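Local structure of mucus binding protein (Lactobacillus reuteri, 3I57) at residues M1-T13 and N61-H75. The protein probably binds mucus as a cell-wall-anchored surface protein, and this piece is a type 2 repeat with a beta-grasp fold and immunoglobulin-binding activity. Numbering follows the deposited sequence.
Sequences MQKVHVQYIDGET and NDDTNDQFYTVIFKH. With CA (calcium ion), chain C.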
loop_
_atom_site.group_PDB
_atom_site.type_symbol
_atom_site.label_atom_id
_atom_site.label_comp_id
_atom_site.label_asym_id
_atom_site.label_seq_id
_atom_site.Cartn_x
_atom_site.Cartn_y
_atom_site.Cartn_z
ATOM N N MET A 1 31.815 11.926 36.972
ATOM C CA MET A 1 30.386 11.960 36.571
ATOM C C MET A 1 30.100 10.655 35.802
ATOM O O MET A 1 31.016 10.060 35.227
ATOM C CB MET A 1 30.147 13.186 35.683
ATOM C CG MET A 1 28.774 13.811 35.848
ATOM S SD MET A 1 28.522 14.447 37.535
ATOM C CE MET A 1 29.500 15.902 37.548
ATOM N N GLN A 2 28.848 10.202 35.798
ATOM C CA GLN A 2 28.458 9.004 35.043
ATOM C C GLN A 2 27.620 9.453 33.841
ATOM O O GLN A 2 27.026 10.529 33.873
ATOM C CB GLN A 2 27.619 8.092 35.921
ATOM C CG GLN A 2 28.337 7.643 37.201
ATOM C CD GLN A 2 29.662 6.979 36.886
ATOM O OE1 GLN A 2 29.845 6.433 35.785
ATOM N NE2 GLN A 2 30.600 7.015 37.845
ATOM N N LYS A 3 27.553 8.619 32.812
ATOM C CA LYS A 3 26.810 8.991 31.604
ATOM C C LYS A 3 25.825 7.921 31.251
ATOM O O LYS A 3 26.097 6.730 31.400
ATOM C CB LYS A 3 27.751 9.195 30.405
ATOM C CG LYS A 3 28.685 10.378 30.517
ATOM C CD LYS A 3 29.627 10.423 29.290
ATOM C CE LYS A 3 29.974 11.866 28.918
ATOM N NZ LYS A 3 28.757 12.718 28.656
ATOM N N VAL A 4 24.680 8.360 30.748
ATOM C CA VAL A 4 23.610 7.476 30.377
ATOM C C VAL A 4 23.185 7.882 28.959
ATOM O O VAL A 4 23.203 9.074 28.624
ATOM C CB VAL A 4 22.394 7.648 31.326
ATOM C CG1 VAL A 4 21.191 6.913 30.752
ATOM C CG2 VAL A 4 22.714 7.111 32.681
ATOM N N HIS A 5 22.809 6.911 28.142
ATOM C CA HIS A 5 22.382 7.216 26.775
ATOM C C HIS A 5 21.083 6.500 26.528
ATOM O O HIS A 5 21.017 5.295 26.654
ATOM C CB HIS A 5 23.442 6.701 25.775
ATOM C CG HIS A 5 24.835 7.095 26.137
ATOM N ND1 HIS A 5 25.317 8.376 25.934
ATOM C CD2 HIS A 5 25.837 6.400 26.715
ATOM C CE1 HIS A 5 26.566 8.443 26.363
ATOM N NE2 HIS A 5 26.909 7.257 26.839
ATOM N N VAL A 6 20.048 7.228 26.141
ATOM C CA VAL A 6 18.772 6.572 25.884
ATOM C C VAL A 6 18.527 6.604 24.394
ATOM O O VAL A 6 18.497 7.668 23.791
ATOM C CB VAL A 6 17.623 7.289 26.597
ATOM C CG1 VAL A 6 16.316 6.555 26.325
ATOM C CG2 VAL A 6 17.910 7.379 28.088
ATOM N N GLN A 7 18.362 5.429 23.796
ATOM C CA GLN A 7 18.388 5.341 22.334
ATOM C C GLN A 7 17.007 4.975 21.832
ATOM O O GLN A 7 16.476 3.941 22.194
ATOM C CB GLN A 7 19.429 4.296 21.883
ATOM C CG GLN A 7 20.855 4.713 22.328
ATOM C CD GLN A 7 21.855 3.576 22.264
ATOM O OE1 GLN A 7 22.985 3.717 21.741
ATOM N NE2 GLN A 7 21.465 2.451 22.789
ATOM N N TYR A 8 16.452 5.830 20.993
ATOM C CA TYR A 8 15.132 5.600 20.394
ATOM C C TYR A 8 15.304 4.889 19.041
ATOM O O TYR A 8 15.992 5.398 18.150
ATOM C CB TYR A 8 14.378 6.931 20.263
ATOM C CG TYR A 8 13.986 7.469 21.601
ATOM C CD1 TYR A 8 14.905 8.185 22.361
ATOM C CD2 TYR A 8 12.744 7.188 22.161
ATOM C CE1 TYR A 8 14.596 8.646 23.609
ATOM C CE2 TYR A 8 12.408 7.656 23.434
ATOM C CZ TYR A 8 13.358 8.381 24.154
ATOM O OH TYR A 8 13.070 8.868 25.404
ATOM N N ILE A 9 14.707 3.707 18.907
ATOM C CA ILE A 9 15.027 2.801 17.796
ATOM C C ILE A 9 13.800 2.407 16.977
ATOM O O ILE A 9 12.772 2.089 17.560
ATOM C CB ILE A 9 15.616 1.477 18.331
ATOM C CG1 ILE A 9 16.885 1.723 19.165
ATOM C CG2 ILE A 9 15.949 0.520 17.170
ATOM C CD1 ILE A 9 17.828 2.604 18.475
ATOM N N ASP A 10 13.926 2.394 15.644
ATOM C CA ASP A 10 12.901 1.752 14.783
ATOM C C ASP A 10 13.304 0.293 14.654
ATOM O O ASP A 10 14.307 -0.046 13.995
ATOM C CB ASP A 10 12.824 2.397 13.399
ATOM C CG ASP A 10 11.838 1.692 12.458
ATOM O OD1 ASP A 10 11.500 0.525 12.686
ATOM O OD2 ASP A 10 11.400 2.327 11.486
ATOM N N GLY A 11 12.559 -0.564 15.344
ATOM C CA GLY A 11 12.887 -1.981 15.394
ATOM C C GLY A 11 12.469 -2.751 14.160
ATOM O O GLY A 11 12.762 -3.950 14.049
ATOM N N GLU A 12 11.807 -2.083 13.217
ATOM C CA GLU A 12 11.479 -2.754 11.964
ATOM C C GLU A 12 12.594 -2.584 10.975
ATOM O O GLU A 12 12.822 -3.467 10.157
ATOM C CB GLU A 12 10.178 -2.225 11.336
ATOM C CG GLU A 12 8.963 -2.477 12.200
ATOM C CD GLU A 12 7.648 -2.354 11.441
ATOM O OE1 GLU A 12 7.637 -2.256 10.186
ATOM O OE2 GLU A 12 6.622 -2.357 12.124
ATOM N N THR A 13 13.267 -1.432 11.028
ATOM C CA THR A 13 14.316 -1.111 10.076
ATOM C C THR A 13 15.692 -1.153 10.736
ATOM O O THR A 13 16.698 -0.922 10.060
ATOM C CB THR A 13 14.104 0.284 9.436
ATOM O OG1 THR A 13 14.045 1.297 10.457
ATOM C CG2 THR A 13 12.815 0.303 8.641
ATOM N N ASN A 61 28.245 3.018 39.400
ATOM C CA ASN A 61 29.493 3.406 40.032
ATOM C C ASN A 61 30.636 2.830 39.211
ATOM O O ASN A 61 31.580 2.257 39.765
ATOM C CB ASN A 61 29.535 2.849 41.460
ATOM C CG ASN A 61 30.799 3.261 42.222
ATOM O OD1 ASN A 61 31.364 4.317 41.972
ATOM N ND2 ASN A 61 31.234 2.416 43.170
ATOM N N ASP A 62 30.517 2.942 37.888
ATOM C CA ASP A 62 31.470 2.349 36.950
ATOM C C ASP A 62 31.908 3.412 35.948
ATOM O O ASP A 62 31.180 3.720 34.996
ATOM C CB ASP A 62 30.822 1.150 36.244
ATOM C CG ASP A 62 31.752 0.482 35.245
ATOM O OD1 ASP A 62 32.792 1.081 34.911
ATOM O OD2 ASP A 62 31.422 -0.634 34.793
ATOM N N ASP A 63 33.081 3.994 36.210
ATOM C CA ASP A 63 33.620 5.111 35.433
ATOM C C ASP A 63 33.925 4.721 34.009
ATOM O O ASP A 63 33.820 5.544 33.107
ATOM C CB ASP A 63 34.932 5.607 36.042
ATOM C CG ASP A 63 34.737 6.366 37.307
ATOM O OD1 ASP A 63 33.576 6.517 37.722
ATOM O OD2 ASP A 63 35.761 6.791 37.904
ATOM N N THR A 64 34.327 3.467 33.820
ATOM C CA THR A 64 34.856 3.008 32.541
ATOM C C THR A 64 33.750 2.784 31.503
ATOM O O THR A 64 33.964 2.957 30.301
ATOM C CB THR A 64 35.685 1.728 32.731
ATOM O OG1 THR A 64 35.721 0.974 31.512
ATOM C CG2 THR A 64 35.068 0.869 33.823
ATOM N N ASN A 65 32.565 2.423 31.978
ATOM C CA ASN A 65 31.461 2.070 31.098
ATOM C C ASN A 65 30.233 2.969 31.296
ATOM O O ASN A 65 29.830 3.240 32.444
ATOM C CB ASN A 65 31.076 0.622 31.356
ATOM C CG ASN A 65 32.231 -0.339 31.106
ATOM O OD1 ASN A 65 32.668 -1.059 32.015
ATOM N ND2 ASN A 65 32.743 -0.338 29.882
ATOM N N ASP A 66 29.640 3.409 30.183
ATOM C CA ASP A 66 28.372 4.142 30.217
ATOM C C ASP A 66 27.178 3.186 30.259
ATOM O O ASP A 66 27.300 1.987 29.965
ATOM C CB ASP A 66 28.232 5.062 28.987
ATOM C CG ASP A 66 29.269 6.176 28.957
ATOM O OD1 ASP A 66 29.959 6.381 29.968
ATOM O OD2 ASP A 66 29.384 6.857 27.920
ATOM N N GLN A 67 26.011 3.734 30.597
ATOM C CA GLN A 67 24.777 2.970 30.630
ATOM C C GLN A 67 23.995 3.270 29.361
ATOM O O GLN A 67 23.843 4.427 29.016
ATOM C CB GLN A 67 23.953 3.361 31.858
ATOM C CG GLN A 67 24.558 2.820 33.171
ATOM C CD GLN A 67 24.027 3.531 34.402
ATOM O OE1 GLN A 67 22.933 3.221 34.909
ATOM N NE2 GLN A 67 24.790 4.475 34.886
ATOM N N PHE A 68 23.535 2.235 28.665
ATOM C CA PHE A 68 22.701 2.414 27.476
ATOM C C PHE A 68 21.338 1.787 27.673
ATOM O O PHE A 68 21.249 0.652 28.163
ATOM C CB PHE A 68 23.384 1.759 26.254
ATOM C CG PHE A 68 24.726 2.380 25.907
ATOM C CD1 PHE A 68 24.831 3.295 24.877
ATOM C CD2 PHE A 68 25.876 2.050 26.618
ATOM C CE1 PHE A 68 26.085 3.876 24.534
ATOM C CE2 PHE A 68 27.125 2.626 26.302
ATOM C CZ PHE A 68 27.234 3.530 25.274
ATOM N N TYR A 69 20.274 2.484 27.263
ATOM C CA TYR A 69 18.941 1.896 27.316
ATOM C C TYR A 69 18.216 2.208 26.032
ATOM O O TYR A 69 18.174 3.376 25.623
ATOM C CB TYR A 69 18.143 2.497 28.471
ATOM C CG TYR A 69 18.857 2.336 29.766
ATOM C CD1 TYR A 69 18.852 1.111 30.434
ATOM C CD2 TYR A 69 19.607 3.383 30.304
ATOM C CE1 TYR A 69 19.536 0.949 31.614
ATOM C CE2 TYR A 69 20.277 3.226 31.500
ATOM C CZ TYR A 69 20.244 2.012 32.142
ATOM O OH TYR A 69 20.917 1.857 33.337
ATOM N N THR A 70 17.635 1.186 25.418
ATOM C CA THR A 70 16.884 1.380 24.167
ATOM C C THR A 70 15.368 1.523 24.390
ATOM O O THR A 70 14.788 0.989 25.357
ATOM C CB THR A 70 17.161 0.242 23.161
ATOM O OG1 THR A 70 16.819 -1.011 23.758
ATOM C CG2 THR A 70 18.650 0.207 22.747
ATOM N N VAL A 71 14.732 2.314 23.521
ATOM C CA VAL A 71 13.291 2.411 23.489
ATOM C C VAL A 71 12.937 2.024 22.065
ATOM O O VAL A 71 13.294 2.719 21.112
ATOM C CB VAL A 71 12.770 3.864 23.786
ATOM C CG1 VAL A 71 11.251 3.894 23.741
ATOM C CG2 VAL A 71 13.209 4.322 25.178
ATOM N N ILE A 72 12.260 0.901 21.916
ATOM C CA ILE A 72 12.164 0.298 20.599
ATOM C C ILE A 72 10.725 0.437 20.128
ATOM O O ILE A 72 9.797 0.162 20.883
ATOM C CB ILE A 72 12.582 -1.208 20.615
ATOM C CG1 ILE A 72 14.060 -1.362 20.987
ATOM C CG2 ILE A 72 12.379 -1.861 19.222
ATOM C CD1 ILE A 72 14.492 -2.808 21.291
ATOM N N PHE A 73 10.559 0.870 18.883
ATOM C CA PHE A 73 9.234 1.006 18.298
ATOM C C PHE A 73 9.029 0.102 17.096
ATOM O O PHE A 73 9.983 -0.273 16.416
ATOM C CB PHE A 73 9.040 2.435 17.790
ATOM C CG PHE A 73 9.183 3.478 18.849
ATOM C CD1 PHE A 73 8.070 3.974 19.492
ATOM C CD2 PHE A 73 10.428 3.950 19.206
ATOM C CE1 PHE A 73 8.199 4.957 20.483
ATOM C CE2 PHE A 73 10.571 4.926 20.215
ATOM C CZ PHE A 73 9.454 5.413 20.840
ATOM N N LYS A 74 7.768 -0.202 16.804
ATOM C CA LYS A 74 7.411 -0.740 15.499
ATOM C C LYS A 74 6.591 0.307 14.753
ATOM O O LYS A 74 6.326 1.398 15.278
ATOM C CB LYS A 74 6.631 -2.060 15.649
ATOM C CG LYS A 74 7.400 -3.149 16.341
ATOM C CD LYS A 74 6.511 -4.409 16.495
ATOM C CE LYS A 74 7.343 -5.670 16.702
ATOM N NZ LYS A 74 8.416 -5.749 15.673
ATOM N N HIS A 75 6.172 -0.009 13.532
ATOM C CA HIS A 75 5.353 0.966 12.784
ATOM C C HIS A 75 3.877 0.693 13.091
ATOM O O HIS A 75 3.436 -0.453 12.960
ATOM C CB HIS A 75 5.567 0.795 11.282
ATOM C CG HIS A 75 6.952 1.104 10.812
ATOM N ND1 HIS A 75 7.254 1.307 9.479
ATOM C CD2 HIS A 75 8.112 1.272 11.495
ATOM C CE1 HIS A 75 8.545 1.566 9.363
ATOM N NE2 HIS A 75 9.088 1.544 10.571
HETATM CA CA CA C . 29.240 4.593 34.271
HETATM O O HOH W 1 31.722 7.924 33.433
HETATM O O HOH W 2 29.843 6.463 32.725
HETATM O O HOH W 3 27.070 5.299 33.617
#
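Strands 2-10 and 67-75 run parallel, their axes 4.6 Å apart at closest approach and inclined at 21°. Backbone bonds alternate up the pair: Gln-67 N gives to Lys-3 O, His-5 N to Gln-67 O, and so on to Gly-11 N, which reaches Phe-73 O just past the first strand. Val-4, Val-6, Tyr-8, Tyr-69, Val-71 and Phe-73 share one face. There Val-71 CG2 lies off-centre over the Tyr-8 ring in a CH-pi contact, and Tyr-8 CD2 meets Phe-73 CE2 edge to edge at 3.7 Å; Ile-38 of helix 35-43 packs on Val-71 and Phe-73. On the other face His-5 CD2 sits 3.3 Å from Phe-68 CE1, over one face of the phenyl ring near its rim. In its own ring plane, His-5 NE2 donates to Asp-66 OD2 (2.7 Å), while ND1 is held by Asp-21. At the end of the first strand, Asp-10 has its CG anti to the backbone N (chi1 176°), which carries OD2 to His-75 NE2 at 2.6 Å, on the syn side; OD1 accepts from Glu-12 N, an Asx turn, and from Thr-13 N, giving an Asx motif. With an alanine here, His-75 NE2 and the two turn amides would probably lose their acceptor. Glu-12 OE2 accepts from His-75 N at 2.8 Å, and OE1 lies over the imidazole face and pairs with Arg-77. At the opposite end a calcium ion joins the segments: Gln-2 OE1 binds it at 2.5 Å, with Asp-62 O, Asn-65 O, two waters and Asp-60. Gln-2 NE2 grips Asp-63 OD1, amide and carboxylate nearly coplanar. Parallel pairing of the first and last strands of this mucin-binding domain, with a helix across one face, is the hallmark of the beta-grasp fold, here closed by calcium at one end.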